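Local coordinates for protein octopine dehydrogenase (Pecten maximus, PDB 3C7D) that catalyses the NADH-dependent reductive condensation of L-arginine with pyruvate to give D-octopine, the reverse of octopine dehydrogenation, at residues C6-G11 against V86-P91; V113-Q118 against T143-C148; R30-F35 against I78-A83. All coordinates share one frame; numbering follows the deposited sequence.

Interaction 1 of 3, residues C6-G11 against V86-P91. With NAD (nicotinamide-adenine-dinucleotide), chain B.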
loop_
_atom_site.group_PDB
_atom_site.type_symbol
_atom_site.label_atom_id
_atom_site.label_comp_id
_atom_site.label_asym_id
_atom_site.label_seq_id
_atom_site.Cartn_x
_atom_site.Cartn_y
_atom_site.Cartn_z
ATOM N N CYS A 6 -8.745 4.030 -15.583
ATOM C CA CYS A 6 -8.331 2.637 -15.681
ATOM C C CYS A 6 -8.067 2.034 -14.305
ATOM O O CYS A 6 -7.251 2.547 -13.538
ATOM C CB CYS A 6 -7.101 2.470 -16.574
ATOM S SG CYS A 6 -6.565 0.747 -16.702
ATOM N N VAL A 7 -8.767 0.943 -14.011
ATOM C CA VAL A 7 -8.579 0.217 -12.761
ATOM C C VAL A 7 -7.760 -1.037 -13.025
ATOM O O VAL A 7 -8.161 -1.896 -13.817
ATOM C CB VAL A 7 -9.923 -0.152 -12.091
ATOM C CG1 VAL A 7 -9.689 -0.952 -10.810
ATOM C CG2 VAL A 7 -10.743 1.108 -11.799
ATOM N N CYS A 8 -6.607 -1.117 -12.362
ATOM C CA CYS A 8 -5.701 -2.254 -12.476
ATOM C C CYS A 8 -5.879 -3.231 -11.320
ATOM O O CYS A 8 -5.822 -2.845 -10.148
ATOM C CB CYS A 8 -4.251 -1.776 -12.536
ATOM S SG CYS A 8 -3.867 -0.809 -14.005
ATOM N N GLY A 9 -6.089 -4.499 -11.664
ATOM C CA GLY A 9 -6.299 -5.548 -10.673
ATOM C C GLY A 9 -7.619 -6.265 -10.863
ATOM O O GLY A 9 -8.446 -5.856 -11.683
ATOM N N GLY A 10 -7.814 -7.337 -10.099
ATOM C CA GLY A 10 -9.028 -8.148 -10.183
ATOM C C GLY A 10 -9.499 -8.699 -8.851
ATOM O O GLY A 10 -10.437 -9.497 -8.804
ATOM N N GLY A 11 -8.845 -8.274 -7.769
ATOM C CA GLY A 11 -9.191 -8.708 -6.415
ATOM C C GLY A 11 -10.354 -7.938 -5.810
ATOM O O GLY A 11 -11.184 -7.379 -6.538
ATOM N N VAL A 86 -5.048 6.341 -13.788
ATOM C CA VAL A 86 -4.667 4.931 -13.742
ATOM C C VAL A 86 -4.478 4.518 -12.285
ATOM O O VAL A 86 -3.514 4.927 -11.629
ATOM C CB VAL A 86 -3.380 4.642 -14.567
ATOM C CG1 VAL A 86 -3.064 3.153 -14.564
ATOM C CG2 VAL A 86 -3.526 5.145 -16.001
ATOM N N ILE A 87 -5.413 3.715 -11.784
ATOM C CA ILE A 87 -5.439 3.342 -10.373
ATOM C C ILE A 87 -5.090 1.865 -10.179
ATOM O O ILE A 87 -5.788 0.976 -10.681
ATOM C CB ILE A 87 -6.808 3.661 -9.708
ATOM C CG1 ILE A 87 -7.249 5.093 -10.025
ATOM C CG2 ILE A 87 -6.728 3.456 -8.199
ATOM C CD1 ILE A 87 -8.693 5.401 -9.664
ATOM N N LEU A 88 -4.005 1.619 -9.448
ATOM C CA LEU A 88 -3.565 0.265 -9.136
ATOM C C LEU A 88 -4.125 -0.189 -7.797
ATOM O O LEU A 88 -3.746 0.338 -6.744
ATOM C CB LEU A 88 -2.033 0.176 -9.129
ATOM C CG LEU A 88 -1.299 -0.067 -10.452
ATOM C CD1 LEU A 88 -1.660 0.969 -11.505
ATOM C CD2 LEU A 88 0.203 -0.082 -10.225
ATOM N N THR A 89 -5.036 -1.161 -7.848
ATOM C CA THR A 89 -5.579 -1.787 -6.644
ATOM C C THR A 89 -5.278 -3.289 -6.644
ATOM O O THR A 89 -6.119 -4.115 -7.016
ATOM C CB THR A 89 -7.088 -1.513 -6.486
ATOM O OG1 THR A 89 -7.328 -0.104 -6.571
ATOM C CG2 THR A 89 -7.583 -2.017 -5.146
ATOM N N VAL A 90 -4.051 -3.612 -6.241
ATOM C CA VAL A 90 -3.554 -4.983 -6.128
ATOM C C VAL A 90 -2.458 -5.026 -5.068
ATOM O O VAL A 90 -1.902 -3.982 -4.725
ATOM C CB VAL A 90 -2.949 -5.514 -7.459
ATOM C CG1 VAL A 90 -3.999 -6.224 -8.285
ATOM C CG2 VAL A 90 -2.249 -4.402 -8.249
ATOM N N PRO A 91 -2.162 -6.226 -4.523
ATOM C CA PRO A 91 -0.974 -6.383 -3.682
ATOM C C PRO A 91 0.277 -5.914 -4.420
ATOM O O PRO A 91 0.423 -6.175 -5.620
ATOM C CB PRO A 91 -0.917 -7.893 -3.432
ATOM C CG PRO A 91 -2.330 -8.341 -3.547
ATOM C CD PRO A 91 -2.932 -7.482 -4.624
HETATM P PA NAD B . -6.550 -9.254 -3.469
HETATM O O1A NAD B . -5.748 -10.294 -2.785
HETATM O O2A NAD B . -7.998 -9.529 -3.353
HETATM O O5B NAD B . -6.134 -9.178 -5.022
HETATM C C5B NAD B . -5.754 -10.317 -5.757
HETATM C C4B NAD B . -5.427 -9.850 -7.168
HETATM O O4B NAD B . -4.031 -9.703 -7.351
HETATM C C3B NAD B . -5.880 -10.825 -8.236
HETATM O O3B NAD B . -7.210 -10.575 -8.616
HETATM C C2B NAD B . -4.912 -10.550 -9.364
HETATM O O2B NAD B . -5.406 -9.524 -10.196
HETATM C C1B NAD B . -3.651 -10.068 -8.665
HETATM N N9A NAD B . -2.659 -11.163 -8.630
HETATM C C8A NAD B . -2.597 -12.174 -7.701
HETATM N N7A NAD B . -1.560 -12.984 -8.006
HETATM C C5A NAD B . -0.954 -12.509 -9.116
HETATM C C6A NAD B . 0.144 -12.957 -9.845
HETATM N N6A NAD B . 0.532 -14.221 -9.688
HETATM N N1A NAD B . 0.553 -12.256 -10.970
HETATM C C2A NAD B . -0.129 -11.121 -11.369
HETATM N N3A NAD B . -1.221 -10.686 -10.634
HETATM C C4A NAD B . -1.632 -11.365 -9.525
HETATM O O3 NAD B . -6.160 -7.802 -2.868
HETATM P PN NAD B . -7.249 -6.685 -2.439
HETATM O O1N NAD B . -8.199 -7.263 -1.464
HETATM O O2N NAD B . -7.785 -6.029 -3.655
HETATM O O5D NAD B . -6.350 -5.629 -1.621
HETATM C C5D NAD B . -5.265 -4.943 -2.207
HETATM C C4D NAD B . -4.418 -4.307 -1.109
HETATM O O4D NAD B . -5.243 -3.618 -0.185
HETATM C C3D NAD B . -3.626 -5.342 -0.323
HETATM O O3D NAD B . -2.274 -4.951 -0.298
HETATM C C2D NAD B . -4.206 -5.325 1.077
HETATM O O2D NAD B . -3.198 -5.417 2.059
HETATM C C1D NAD B . -4.926 -3.982 1.148
HETATM N N1N NAD B . -6.145 -4.013 1.987
HETATM C C2N NAD B . -7.144 -4.926 1.756
HETATM C C3N NAD B . -8.294 -4.941 2.549
HETATM C C7N NAD B . -9.554 -5.534 1.987
HETATM O O7N NAD B . -10.729 -5.468 2.760
HETATM N N7N NAD B . -9.549 -6.100 0.778
HETATM C C4N NAD B . -8.413 -4.015 3.588
HETATM C C5N NAD B . -7.404 -3.085 3.816
HETATM C C6N NAD B . -6.270 -3.097 3.002
#

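Interaction 2 of 3, residues V113-Q118 against T143-C148. With NAD (nicotinamide-adenine-dinucleotide), chain B; PYR (pyruvic acid), chain C.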
loop_
_atom_site.group_PDB
_atom_site.type_symbol
_atom_site.label_atom_id
_atom_site.label_comp_id
_atom_site.label_asym_id
_atom_site.label_seq_id
_atom_site.Cartn_x
_atom_site.Cartn_y
_atom_site.Cartn_z
ATOM N N VAL A 113 -2.239 6.287 -9.711
ATOM C CA VAL A 113 -2.646 6.151 -8.317
ATOM C C VAL A 113 -2.391 4.742 -7.780
ATOM O O VAL A 113 -2.826 3.753 -8.367
ATOM C CB VAL A 113 -4.151 6.528 -8.125
ATOM C CG1 VAL A 113 -4.573 6.377 -6.671
ATOM C CG2 VAL A 113 -4.423 7.948 -8.608
ATOM N N GLY A 114 -1.667 4.667 -6.667
ATOM C CA GLY A 114 -1.537 3.429 -5.912
ATOM C C GLY A 114 -2.593 3.417 -4.827
ATOM O O GLY A 114 -2.533 4.221 -3.894
ATOM N N LEU A 115 -3.562 2.514 -4.948
ATOM C CA LEU A 115 -4.682 2.455 -4.010
ATOM C C LEU A 115 -4.898 1.066 -3.384
ATOM O O LEU A 115 -5.859 0.377 -3.730
ATOM C CB LEU A 115 -5.969 2.947 -4.695
ATOM C CG LEU A 115 -7.255 3.091 -3.870
ATOM C CD1 LEU A 115 -7.329 4.445 -3.200
ATOM C CD2 LEU A 115 -8.486 2.836 -4.725
ATOM N N PRO A 116 -3.971 0.611 -2.514
ATOM C CA PRO A 116 -2.581 1.027 -2.307
ATOM C C PRO A 116 -1.759 0.397 -3.441
ATOM O O PRO A 116 -2.295 -0.493 -4.119
ATOM C CB PRO A 116 -2.220 0.386 -0.954
ATOM C CG PRO A 116 -3.501 -0.147 -0.391
ATOM C CD PRO A 116 -4.342 -0.460 -1.574
ATOM N N SER A 117 -0.508 0.791 -3.713
ATOM C CA SER A 117 0.379 1.760 -3.031
ATOM C C SER A 117 1.507 1.058 -2.277
ATOM O O SER A 117 2.442 0.562 -2.909
ATOM C CB SER A 117 -0.325 2.798 -2.156
ATOM O OG SER A 117 0.621 3.751 -1.687
ATOM N N GLN A 118 1.310 1.550 -1.429
ATOM C CA GLN A 118 2.030 1.649 -0.166
ATOM C C GLN A 118 3.534 1.519 -0.376
ATOM O O GLN A 118 3.978 2.049 -1.252
ATOM C CB GLN A 118 1.542 0.580 0.814
ATOM C CG GLN A 118 0.108 0.772 1.279
ATOM C CD GLN A 118 -0.349 -0.317 2.229
ATOM O OE1 GLN A 118 -1.499 -0.325 2.666
ATOM N NE2 GLN A 118 0.552 -1.241 2.550
ATOM N N THR A 143 -3.890 3.320 2.612
ATOM C CA THR A 143 -4.460 1.969 2.641
ATOM C C THR A 143 -5.618 1.856 1.642
ATOM O O THR A 143 -5.884 2.794 0.886
ATOM C CB THR A 143 -4.910 1.558 4.079
ATOM O OG1 THR A 143 -5.263 0.171 4.101
ATOM C CG2 THR A 143 -6.090 2.396 4.567
ATOM N N LEU A 144 -6.296 0.711 1.625
ATOM C CA LEU A 144 -7.524 0.575 0.844
ATOM C C LEU A 144 -8.660 1.355 1.514
ATOM O O LEU A 144 -8.816 1.295 2.739
ATOM C CB LEU A 144 -7.912 -0.901 0.671
ATOM C CG LEU A 144 -8.933 -1.253 -0.421
ATOM C CD1 LEU A 144 -8.323 -1.093 -1.806
ATOM C CD2 LEU A 144 -9.456 -2.664 -0.243
ATOM N N PRO A 145 -9.445 2.104 0.716
ATOM C CA PRO A 145 -10.597 2.846 1.225
ATOM C C PRO A 145 -11.578 2.007 2.049
ATOM O O PRO A 145 -12.148 2.511 3.018
ATOM C CB PRO A 145 -11.282 3.339 -0.051
ATOM C CG PRO A 145 -10.194 3.444 -1.037
ATOM C CD PRO A 145 -9.260 2.318 -0.732
ATOM N N TRP A 146 -11.761 0.741 1.677
ATOM C CA TRP A 146 -12.796 -0.086 2.292
ATOM C C TRP A 146 -12.280 -1.418 2.828
ATOM O O TRP A 146 -11.305 -1.969 2.322
ATOM C CB TRP A 146 -13.922 -0.379 1.289
ATOM C CG TRP A 146 -14.126 0.652 0.219
ATOM C CD1 TRP A 146 -14.970 1.728 0.260
ATOM C CD2 TRP A 146 -13.486 0.693 -1.061
ATOM N NE1 TRP A 146 -14.889 2.439 -0.915
ATOM C CE2 TRP A 146 -13.986 1.826 -1.743
ATOM C CE3 TRP A 146 -12.532 -0.116 -1.697
ATOM C CZ2 TRP A 146 -13.568 2.170 -3.034
ATOM C CZ3 TRP A 146 -12.113 0.229 -2.981
ATOM C CH2 TRP A 146 -12.633 1.362 -3.634
ATOM N N ALA A 147 -12.949 -1.926 3.859
ATOM C CA ALA A 147 -12.868 -3.338 4.194
ATOM C C ALA A 147 -13.890 -4.024 3.286
ATOM O O ALA A 147 -15.098 -3.831 3.442
ATOM C CB ALA A 147 -13.196 -3.566 5.662
ATOM N N CYS A 148 -13.394 -4.793 2.317
ATOM C CA CYS A 148 -14.251 -5.399 1.295
ATOM C C CYS A 148 -13.849 -6.824 0.901
ATOM O O CYS A 148 -12.683 -7.210 1.010
ATOM C CB CYS A 148 -14.307 -4.507 0.050
ATOM S SG CYS A 148 -12.723 -4.280 -0.792
HETATM P PA NAD B . -6.550 -9.254 -3.469
HETATM O O1A NAD B . -5.748 -10.294 -2.785
HETATM O O2A NAD B . -7.998 -9.529 -3.353
HETATM O O5B NAD B . -6.134 -9.178 -5.022
HETATM C C5B NAD B . -5.754 -10.317 -5.757
HETATM C C4B NAD B . -5.427 -9.850 -7.168
HETATM O O4B NAD B . -4.031 -9.703 -7.351
HETATM C C3B NAD B . -5.880 -10.825 -8.236
HETATM O O3B NAD B . -7.210 -10.575 -8.616
HETATM C C2B NAD B . -4.912 -10.550 -9.364
HETATM O O2B NAD B . -5.406 -9.524 -10.196
HETATM C C1B NAD B . -3.651 -10.068 -8.665
HETATM N N9A NAD B . -2.659 -11.163 -8.630
HETATM C C8A NAD B . -2.597 -12.174 -7.701
HETATM N N7A NAD B . -1.560 -12.984 -8.006
HETATM C C5A NAD B . -0.954 -12.509 -9.116
HETATM C C6A NAD B . 0.144 -12.957 -9.845
HETATM N N6A NAD B . 0.532 -14.221 -9.688
HETATM N N1A NAD B . 0.553 -12.256 -10.970
HETATM C C2A NAD B . -0.129 -11.121 -11.369
HETATM N N3A NAD B . -1.221 -10.686 -10.634
HETATM C C4A NAD B . -1.632 -11.365 -9.525
HETATM O O3 NAD B . -6.160 -7.802 -2.868
HETATM P PN NAD B . -7.249 -6.685 -2.439
HETATM O O1N NAD B . -8.199 -7.263 -1.464
HETATM O O2N NAD B . -7.785 -6.029 -3.655
HETATM O O5D NAD B . -6.350 -5.629 -1.621
HETATM C C5D NAD B . -5.265 -4.943 -2.207
HETATM C C4D NAD B . -4.418 -4.307 -1.109
HETATM O O4D NAD B . -5.243 -3.618 -0.185
HETATM C C3D NAD B . -3.626 -5.342 -0.323
HETATM O O3D NAD B . -2.274 -4.951 -0.298
HETATM C C2D NAD B . -4.206 -5.325 1.077
HETATM O O2D NAD B . -3.198 -5.417 2.059
HETATM C C1D NAD B . -4.926 -3.982 1.148
HETATM N N1N NAD B . -6.145 -4.013 1.987
HETATM C C2N NAD B . -7.144 -4.926 1.756
HETATM C C3N NAD B . -8.294 -4.941 2.549
HETATM C C7N NAD B . -9.554 -5.534 1.987
HETATM O O7N NAD B . -10.729 -5.468 2.760
HETATM N N7N NAD B . -9.549 -6.100 0.778
HETATM C C4N NAD B . -8.413 -4.015 3.588
HETATM C C5N NAD B . -7.404 -3.085 3.816
HETATM C C6N NAD B . -6.270 -3.097 3.002
HETATM C C PYR C . -2.779 -1.614 5.905
HETATM O O PYR C . -2.763 -0.736 4.899
HETATM O OXT PYR C . -3.082 -2.909 5.575
HETATM C CA PYR C . -2.495 -1.239 7.277
HETATM O O3 PYR C . -1.853 -2.180 8.060
HETATM C CB PYR C . -2.941 0.132 7.862
#

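Interaction 3 of 3, residues R30-F35 against I78-A83. With NAD (nicotinamide-adenine-dinucleotide), chain B.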
loop_
_atom_site.group_PDB
_atom_site.type_symbol
_atom_site.label_atom_id
_atom_site.label_comp_id
_atom_site.label_asym_id
_atom_site.label_seq_id
_atom_site.Cartn_x
_atom_site.Cartn_y
_atom_site.Cartn_z
ATOM N N ARG A 30 -12.201 1.479 -17.453
ATOM C CA ARG A 30 -11.605 0.321 -18.101
ATOM C C ARG A 30 -10.842 -0.489 -17.068
ATOM O O ARG A 30 -10.054 0.058 -16.296
ATOM C CB ARG A 30 -10.681 0.758 -19.235
ATOM C CG ARG A 30 -11.435 1.238 -20.462
ATOM C CD ARG A 30 -10.566 2.086 -21.366
ATOM N NE ARG A 30 -10.194 3.350 -20.732
ATOM C CZ ARG A 30 -9.675 4.392 -21.375
ATOM N NH1 ARG A 30 -9.462 4.348 -22.684
ATOM N NH2 ARG A 30 -9.370 5.487 -20.702
ATOM N N VAL A 31 -11.093 -1.792 -17.036
ATOM C CA VAL A 31 -10.390 -2.657 -16.102
ATOM C C VAL A 31 -9.251 -3.372 -16.820
ATOM O O VAL A 31 -9.466 -4.074 -17.811
ATOM C CB VAL A 31 -11.337 -3.670 -15.405
ATOM C CG1 VAL A 31 -10.570 -4.514 -14.393
ATOM C CG2 VAL A 31 -12.489 -2.944 -14.719
ATOM N N LEU A 32 -8.038 -3.162 -16.317
ATOM C CA LEU A 32 -6.866 -3.875 -16.796
ATOM C C LEU A 32 -6.407 -4.903 -15.766
ATOM O O LEU A 32 -6.159 -4.566 -14.606
ATOM C CB LEU A 32 -5.724 -2.904 -17.118
ATOM C CG LEU A 32 -4.387 -3.517 -17.558
ATOM C CD1 LEU A 32 -4.525 -4.223 -18.896
ATOM C CD2 LEU A 32 -3.293 -2.467 -17.620
ATOM N N THR A 33 -6.309 -6.158 -16.197
ATOM C CA THR A 33 -5.693 -7.200 -15.375
ATOM C C THR A 33 -4.820 -8.144 -16.211
ATOM O O THR A 33 -5.259 -8.675 -17.232
ATOM C CB THR A 33 -6.712 -7.962 -14.470
ATOM O OG1 THR A 33 -6.055 -9.052 -13.813
ATOM C CG2 THR A 33 -7.886 -8.490 -15.267
ATOM N N LEU A 34 -3.582 -8.325 -15.763
ATOM C CA LEU A 34 -2.579 -9.087 -16.500
ATOM C C LEU A 34 -2.346 -10.464 -15.883
ATOM O O LEU A 34 -1.503 -11.232 -16.358
ATOM C CB LEU A 34 -1.257 -8.310 -16.554
ATOM C CG LEU A 34 -1.300 -6.821 -16.919
ATOM C CD1 LEU A 34 -0.056 -6.120 -16.397
ATOM C CD2 LEU A 34 -1.466 -6.607 -18.420
ATOM N N PHE A 35 -3.091 -10.771 -14.823
ATOM C CA PHE A 35 -2.996 -12.072 -14.167
ATOM C C PHE A 35 -3.674 -13.143 -15.018
ATOM O O PHE A 35 -4.901 -13.298 -14.987
ATOM C CB PHE A 35 -3.578 -12.018 -12.749
ATOM C CG PHE A 35 -3.435 -13.306 -11.978
ATOM C CD1 PHE A 35 -2.285 -14.087 -12.091
ATOM C CD2 PHE A 35 -4.444 -13.725 -11.117
ATOM C CE1 PHE A 35 -2.152 -15.274 -11.375
ATOM C CE2 PHE A 35 -4.317 -14.911 -10.392
ATOM C CZ PHE A 35 -3.168 -15.686 -10.524
ATOM N N ILE A 78 -5.715 -0.969 -24.981
ATOM C CA ILE A 78 -7.125 -0.593 -24.889
ATOM C C ILE A 78 -7.436 0.130 -23.574
ATOM O O ILE A 78 -8.071 1.186 -23.583
ATOM C CB ILE A 78 -8.063 -1.820 -25.108
ATOM C CG1 ILE A 78 -8.073 -2.211 -26.591
ATOM C CG2 ILE A 78 -9.491 -1.531 -24.614
ATOM C CD1 ILE A 78 -8.804 -3.515 -26.910
ATOM N N ALA A 79 -6.960 -0.425 -22.461
ATOM C CA ALA A 79 -7.267 0.105 -21.129
ATOM C C ALA A 79 -6.517 1.391 -20.760
ATOM O O ALA A 79 -7.052 2.231 -20.033
ATOM C CB ALA A 79 -7.038 -0.967 -20.068
ATOM N N ILE A 80 -5.291 1.545 -21.258
ATOM C CA ILE A 80 -4.428 2.669 -20.859
ATOM C C ILE A 80 -4.456 3.880 -21.812
ATOM O O ILE A 80 -4.237 5.013 -21.375
ATOM C CB ILE A 80 -2.960 2.198 -20.593
ATOM C CG1 ILE A 80 -2.909 1.171 -19.448
ATOM C CG2 ILE A 80 -2.025 3.376 -20.305
ATOM C CD1 ILE A 80 -3.261 1.715 -18.066
ATOM N N SER A 81 -4.735 3.649 -23.095
ATOM C CA SER A 81 -4.772 4.738 -24.082
ATOM C C SER A 81 -5.909 5.725 -23.815
ATOM O O SER A 81 -7.088 5.350 -23.809
ATOM C CB SER A 81 -4.864 4.197 -25.514
ATOM O OG SER A 81 -3.701 3.467 -25.863
ATOM N N GLY A 82 -5.541 6.985 -23.594
ATOM C CA GLY A 82 -6.507 8.047 -23.327
ATOM C C GLY A 82 -6.968 8.116 -21.881
ATOM O O GLY A 82 -7.789 8.966 -21.530
ATOM N N ALA A 83 -6.435 7.225 -21.045
ATOM C CA ALA A 83 -6.783 7.169 -19.626
ATOM C C ALA A 83 -6.258 8.380 -18.863
ATOM O O ALA A 83 -5.051 8.646 -18.844
ATOM C CB ALA A 83 -6.279 5.868 -18.990
HETATM P PA NAD B . -6.550 -9.254 -3.469
HETATM O O1A NAD B . -5.748 -10.294 -2.785
HETATM O O2A NAD B . -7.998 -9.529 -3.353
HETATM O O5B NAD B . -6.134 -9.178 -5.022
HETATM C C5B NAD B . -5.754 -10.317 -5.757
HETATM C C4B NAD B . -5.427 -9.850 -7.168
HETATM O O4B NAD B . -4.031 -9.703 -7.351
HETATM C C3B NAD B . -5.880 -10.825 -8.236
HETATM O O3B NAD B . -7.210 -10.575 -8.616
HETATM C C2B NAD B . -4.912 -10.550 -9.364
HETATM O O2B NAD B . -5.406 -9.524 -10.196
HETATM C C1B NAD B . -3.651 -10.068 -8.665
HETATM N N9A NAD B . -2.659 -11.163 -8.630
HETATM C C8A NAD B . -2.597 -12.174 -7.701
HETATM N N7A NAD B . -1.560 -12.984 -8.006
HETATM C C5A NAD B . -0.954 -12.509 -9.116
HETATM C C6A NAD B . 0.144 -12.957 -9.845
HETATM N N6A NAD B . 0.532 -14.221 -9.688
HETATM N N1A NAD B . 0.553 -12.256 -10.970
HETATM C C2A NAD B . -0.129 -11.121 -11.369
HETATM N N3A NAD B . -1.221 -10.686 -10.634
HETATM C C4A NAD B . -1.632 -11.365 -9.525
HETATM O O3 NAD B . -6.160 -7.802 -2.868
HETATM P PN NAD B . -7.249 -6.685 -2.439
HETATM O O1N NAD B . -8.199 -7.263 -1.464
HETATM O O2N NAD B . -7.785 -6.029 -3.655
HETATM O O5D NAD B . -6.350 -5.629 -1.621
HETATM C C5D NAD B . -5.265 -4.943 -2.207
HETATM C C4D NAD B . -4.418 -4.307 -1.109
HETATM O O4D NAD B . -5.243 -3.618 -0.185
HETATM C C3D NAD B . -3.626 -5.342 -0.323
HETATM O O3D NAD B . -2.274 -4.951 -0.298
HETATM C C2D NAD B . -4.206 -5.325 1.077
HETATM O O2D NAD B . -3.198 -5.417 2.059
HETATM C C1D NAD B . -4.926 -3.982 1.148
HETATM N N1N NAD B . -6.145 -4.013 1.987
HETATM C C2N NAD B . -7.144 -4.926 1.756
HETATM C C3N NAD B . -8.294 -4.941 2.549
HETATM C C7N NAD B . -9.554 -5.534 1.987
HETATM O O7N NAD B . -10.729 -5.468 2.760
HETATM N N7N NAD B . -9.549 -6.100 0.778
HETATM C C4N NAD B . -8.413 -4.015 3.588
HETATM C C5N NAD B . -7.404 -3.085 3.816
HETATM C C6N NAD B . -6.270 -3.097 3.002
#

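Interaction 1 of 3, residues C6-G11 against V86-P91
Cys6, Val7 and Cys8 of strand 3-8 pair in parallel with Val86, Ile87 and Leu88 of strand 85-88, in the interior of the sheet of the Rossmann-type domain, their C-terminal ends facing NAD. The axes of the short strand segments pass 4.8 Å apart at an angle of 18°. Ile87 uses both of its backbone polar groups: its N donates to Cys6 O over 2.8 Å, and its O accepts from Cys8 N over 2.8 Å. A third bond, from Thr89 N to Cys8 O at 3.0 Å, carries the pairing one step past the strands. With its thiol turned beside the backbone N (chi1 -65°), Cys8 places SG 3.8 Å from Leu88 CD1 and 4.1 Å from Val86 CG1. Gly9 then starts the glycine-rich turn: Gly9 and Gly11 are consistent with the Rossmann-type GxGxxA pattern, and Gly10 and Gly11 are known to bind NADH. Gly9 CA lies 3.4 Å from Val90 CG1, and a beta carbon here would strike both that methyl and Thr89 O. A beta carbon at Gly11 would run into NAD O5B, and Gly11 N lies 2.9 Å from NAD O3B. Leu17 of helix 12-22 packs on Val7 and Ile87. On the other face Tyr98 of helix 95-102 meets Cys8, while Ile80 of helix 76-80 covers Cys6 and Val86. Strands 27-32 and 111-114 flank the pair in the sheet.

Interaction 2 of 3, residues V113-Q118 against T143-C148
Leu115 and Pro116 lead the chain out of strand 111-114 and against Thr143, Leu144 and Pro145, at the end of the Rossmann-type sheet where nicotinamide and pyruvate share a pocket. The side chain of Leu115 leaves with CG opposite its backbone N (chi1 -175°) and lies obliquely across the Pro145 ring, CD1 coming within 3.7 Å of Pro145 CG. The carbonyl of the same residue, which also takes a weak hydrogen bond from Thr89 OG1, has Leu144 CD1 at 3.5 Å. With an alanine here the Pro145 ring would probably lose the methyl groups packed on it, leaving a gap between the strand end and the loop. Pro116 follows through a cis peptide. Its CG sits 3.6 Å from Thr143 C, while CD meets Leu144 CD1 at 4.0 Å and, on the ligand side, NAD O4D at 3.6 Å. Gln118 then brings its amide beside Thr143 and the pyruvate, which it is known to bind. Thr143 OG1 donates to pyruvate O over 2.8 Å; His212 NE2, from the active site, holds the same ligand. Leu144 lies against the nicotinamide and its carboxamide, which is held by the Cys148 backbone: NAD N7N gives Cys148 O a weak bond, and Cys148 N donates to NAD O7N over 2.8 Å with an N-H...O angle of 162°.

Interaction 3 of 3, residues R30-F35 against I78-A83
Arg30 and Leu32, on strand 27-32 of the Rossmann-type domain, pack on the last turn of helix 76-80 and on the type II turn, Ile80 to Ala83, that leads from it toward strand 85-88. The small side chain of Ala79 is consistent with the close approach of strand and helix: its CB lies 3.8 Å from Leu32 CB and also touches the root of the Arg30 side chain. Further along, Leu32 meets Ile80 nearly at a right angle, with CD2 to CG1 4.1 Å apart.

Arg30 reaches over the helix end. A bend at chi3 (-67°) swings the guanidinium across the backbone, so that Arg30 CD passes 3.5 Å from Ile78 O and one face of the group lies over Ala79 O, which stands 3.4 Å above its plane near the rim. Arg30 NH1 donates to Ser81 O at 2.8 Å, but the angle of 126° makes this a weak bond. The other terminal nitrogen, NH2, lies 3.3 Å from Ala83 CA, with Ala83 CB a little farther, and Gly82 O lies at the edge of the group, in its plane. The turn is closed by its own bond from Ala83 N to Ile80 O, 3.1 Å long.

Past the strand, the same chain serves the cofactor. Thr33 OG1 is hydrogen-bonded to Glu38, itself a partner of NAD, and a face of the Phe35 ring covers the adenine, with NAD C5A 3.6 Å above its plane.

The carbonyls of Ile78, Ala79 and Ser81, all near the C-terminal end of the helix, lie close to the guanidinium. Their partial negative charge probably favours the positive group and adds to the weak bond from NH1 to Ser81 O.

The three contacts all reach one sheet. Interaction 1 is its middle: Val7 N and Arg30 O, 2.8 Å apart, probably hydrogen-bond it to interaction 3 on one flank, and Leu88 N with Val113 O, 2.7 Å apart, does the same for interaction 2 on the other. Their centres lie about 10 Å and 9 Å from that of interaction 1, whereas interactions 2 and 3 are about 18 Å apart, centre to centre, and do not touch. All three reach NAD, in order along it: adenine at 30-35, ribose and diphosphate at 6-11, nicotinamide at 143-148. Only interaction 2 also meets pyruvate, and Thr89 CG2 packs on Leu144 CD1 at 3.5 Å, joining interactions 1 and 2 directly.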